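Local coordinates for hypothetical protein BACOVA_04980 (Bacteroides ovatus, PDB 3UFI) that probably serves as a fimbrial subunit in cell adhesion, as a FimA-like, fimbrillin-family component of a pilus, at residues A[184-190]-A[227-232]. Residue numbers count along the deposited sequence, not the author numbering.
Sequences LQLEGSF and LFPQDM
A glutamine amide can stand in for a neighbouring strand, and segments 184-190 and 227-232 illustrate the principle. Both are mostly extended, apart from a kink at Leu-186 (phi/psi -87/-21), and run obliquely in broadly opposite directions, with Gly-188 CA 5.9 Å from Phe-228 CA and Leu-184 beside Met-232. Gln-230 (chi1 p, chi2 t) bridges them: Gln-185 N donates to Gln-230 OE1 (2.9 Å), and Gln-230 NE2 to Gln-185 O (2.8 Å); NE2 also donates to Phe-228 O (3.0 Å) of its own segment. Water 1 adds a second link, accepting from Phe-228 N (3.0 Å) and donating to Gln-185 O (2.8 Å). Leu-184 CD1 meets Leu-227 CD1 (3.8 Å), and Leu-186 CD2 meets Leu-227 CD2 (4.0 Å). Gly-188 CA makes a CH-pi contact over the Phe-228 ring face (chi1 m), 3.6 Å from its centroid; a beta-carbon there would clash. Such side-chain mimicry of strand pairing joins the segments entering strands 189-191 and 230-231 within the transthyretin-clan fimbrillin fold.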
loop_
_atom_site.group_PDB
_atom_site.type_symbol
_atom_site.label_atom_id
_atom_site.label_comp_id
_atom_site.label_asym_id
_atom_site.label_seq_id
_atom_site.Cartn_x
_atom_site.Cartn_y
_atom_site.Cartn_z
ATOM N N LEU A 184 -13.234 13.610 2.540
ATOM C CA LEU A 184 -12.876 12.268 2.060
ATOM C C LEU A 184 -13.201 11.235 3.136
ATOM O O LEU A 184 -13.200 11.577 4.323
ATOM C CB LEU A 184 -11.386 12.178 1.691
ATOM C CG LEU A 184 -10.921 12.982 0.485
ATOM C CD1 LEU A 184 -9.406 13.103 0.495
ATOM C CD2 LEU A 184 -11.410 12.358 -0.816
ATOM N N GLN A 185 -13.459 9.974 2.744
ATOM C CA GLN A 185 -13.674 8.935 3.745
ATOM C C GLN A 185 -12.277 8.448 4.183
ATOM O O GLN A 185 -11.573 7.786 3.419
ATOM C CB GLN A 185 -14.579 7.800 3.224
ATOM C CG GLN A 185 -14.728 6.642 4.225
ATOM C CD GLN A 185 -15.387 6.974 5.559
ATOM O OE1 GLN A 185 -14.714 7.233 6.576
ATOM N NE2 GLN A 185 -16.713 6.872 5.601
ATOM N N LEU A 186 -11.868 8.828 5.404
ATOM C CA LEU A 186 -10.535 8.541 5.922
ATOM C C LEU A 186 -10.421 7.181 6.596
ATOM O O LEU A 186 -9.323 6.619 6.683
ATOM C CB LEU A 186 -10.111 9.660 6.875
ATOM C CG LEU A 186 -10.096 11.082 6.248
ATOM C CD1 LEU A 186 -9.590 12.105 7.242
ATOM C CD2 LEU A 186 -9.253 11.125 4.979
ATOM N N GLU A 187 -11.549 6.621 7.010
ATOM C CA GLU A 187 -11.549 5.305 7.631
ATOM C C GLU A 187 -11.826 4.209 6.598
ATOM O O GLU A 187 -12.645 4.380 5.701
ATOM C CB GLU A 187 -12.603 5.269 8.753
ATOM C CG GLU A 187 -12.469 4.083 9.693
ATOM C CD GLU A 187 -13.536 3.977 10.769
ATOM O OE1 GLU A 187 -14.291 4.956 10.974
ATOM O OE2 GLU A 187 -13.599 2.912 11.424
ATOM N N GLY A 188 -11.209 3.062 6.800
ATOM C CA GLY A 188 -11.418 1.909 5.948
ATOM C C GLY A 188 -10.803 0.654 6.513
ATOM O O GLY A 188 -10.429 0.600 7.689
ATOM N N SER A 189 -10.726 -0.379 5.676
ATOM C CA SER A 189 -10.203 -1.657 6.105
ATOM C C SER A 189 -9.501 -2.384 4.974
ATOM O O SER A 189 -9.805 -2.153 3.796
ATOM C CB SER A 189 -11.327 -2.521 6.675
ATOM O OG SER A 189 -12.270 -2.917 5.694
ATOM N N PHE A 190 -8.530 -3.237 5.349
ATOM C CA PHE A 190 -7.799 -4.084 4.434
ATOM C C PHE A 190 -7.989 -5.520 4.875
ATOM O O PHE A 190 -7.758 -5.850 6.036
ATOM C CB PHE A 190 -6.317 -3.696 4.357
ATOM C CG PHE A 190 -5.439 -4.690 3.616
ATOM C CD1 PHE A 190 -5.539 -4.842 2.232
ATOM C CD2 PHE A 190 -4.457 -5.406 4.286
ATOM C CE1 PHE A 190 -4.695 -5.712 1.544
ATOM C CE2 PHE A 190 -3.610 -6.277 3.594
ATOM C CZ PHE A 190 -3.726 -6.413 2.222
ATOM N N LEU A 227 -4.799 6.558 0.415
ATOM C CA LEU A 227 -6.135 6.463 1.005
ATOM C C LEU A 227 -6.734 5.116 0.757
ATOM O O LEU A 227 -6.287 4.418 -0.145
ATOM C CB LEU A 227 -7.083 7.493 0.308
ATOM C CG LEU A 227 -6.907 8.975 0.548
ATOM C CD1 LEU A 227 -7.843 9.741 -0.328
ATOM C CD2 LEU A 227 -7.199 9.345 2.006
ATOM N N PHE A 228 -7.847 4.807 1.438
ATOM C CA PHE A 228 -8.596 3.618 1.111
ATOM C C PHE A 228 -9.371 3.875 -0.179
ATOM O O PHE A 228 -9.882 4.987 -0.370
ATOM C CB PHE A 228 -9.532 3.186 2.253
ATOM C CG PHE A 228 -8.792 2.502 3.375
ATOM C CD1 PHE A 228 -8.415 1.166 3.269
ATOM C CD2 PHE A 228 -8.492 3.185 4.552
ATOM C CE1 PHE A 228 -7.704 0.540 4.297
ATOM C CE2 PHE A 228 -7.795 2.555 5.589
ATOM C CZ PHE A 228 -7.410 1.233 5.459
ATOM N N PRO A 229 -9.416 2.888 -1.099
ATOM C CA PRO A 229 -10.178 3.071 -2.347
ATOM C C PRO A 229 -11.622 3.491 -2.059
ATOM O O PRO A 229 -12.250 2.971 -1.140
ATOM C CB PRO A 229 -10.104 1.675 -3.004
ATOM C CG PRO A 229 -8.827 1.116 -2.497
ATOM C CD PRO A 229 -8.808 1.534 -1.052
ATOM N N GLN A 230 -12.134 4.447 -2.837
ATOM C CA GLN A 230 -13.464 5.033 -2.631
ATOM C C GLN A 230 -13.914 5.873 -3.803
ATOM O O GLN A 230 -13.101 6.467 -4.511
ATOM C CB GLN A 230 -13.440 5.957 -1.369
ATOM C CG GLN A 230 -12.503 7.186 -1.497
ATOM C CD GLN A 230 -12.293 7.895 -0.193
ATOM O OE1 GLN A 230 -12.987 8.852 0.112
ATOM N NE2 GLN A 230 -11.360 7.419 0.629
ATOM N N ASP A 231 -15.217 6.018 -3.937
ATOM C CA ASP A 231 -15.763 6.957 -4.904
ATOM C C ASP A 231 -15.808 8.301 -4.167
ATOM O O ASP A 231 -16.462 8.401 -3.121
ATOM C CB ASP A 231 -17.144 6.504 -5.421
ATOM C CG ASP A 231 -17.618 7.207 -6.679
ATOM O OD1 ASP A 231 -16.819 7.941 -7.290
ATOM O OD2 ASP A 231 -18.773 6.996 -7.069
HETATM N N MSE A 232 -15.024 9.286 -4.622
HETATM C CA MSE A 232 -14.995 10.585 -3.932
HETATM C C MSE A 232 -16.399 11.205 -3.854
HETATM O O MSE A 232 -17.159 11.030 -4.811
HETATM C CB MSE A 232 -14.058 11.572 -4.635
HETATM C CG MSE A 232 -12.583 11.276 -4.418
HETATM SE SE MSE A 232 -11.512 12.250 -5.733
HETATM C CE MSE A 232 -11.363 13.967 -4.808
HETATM O O HOH W 1 -9.133 6.476 3.544
#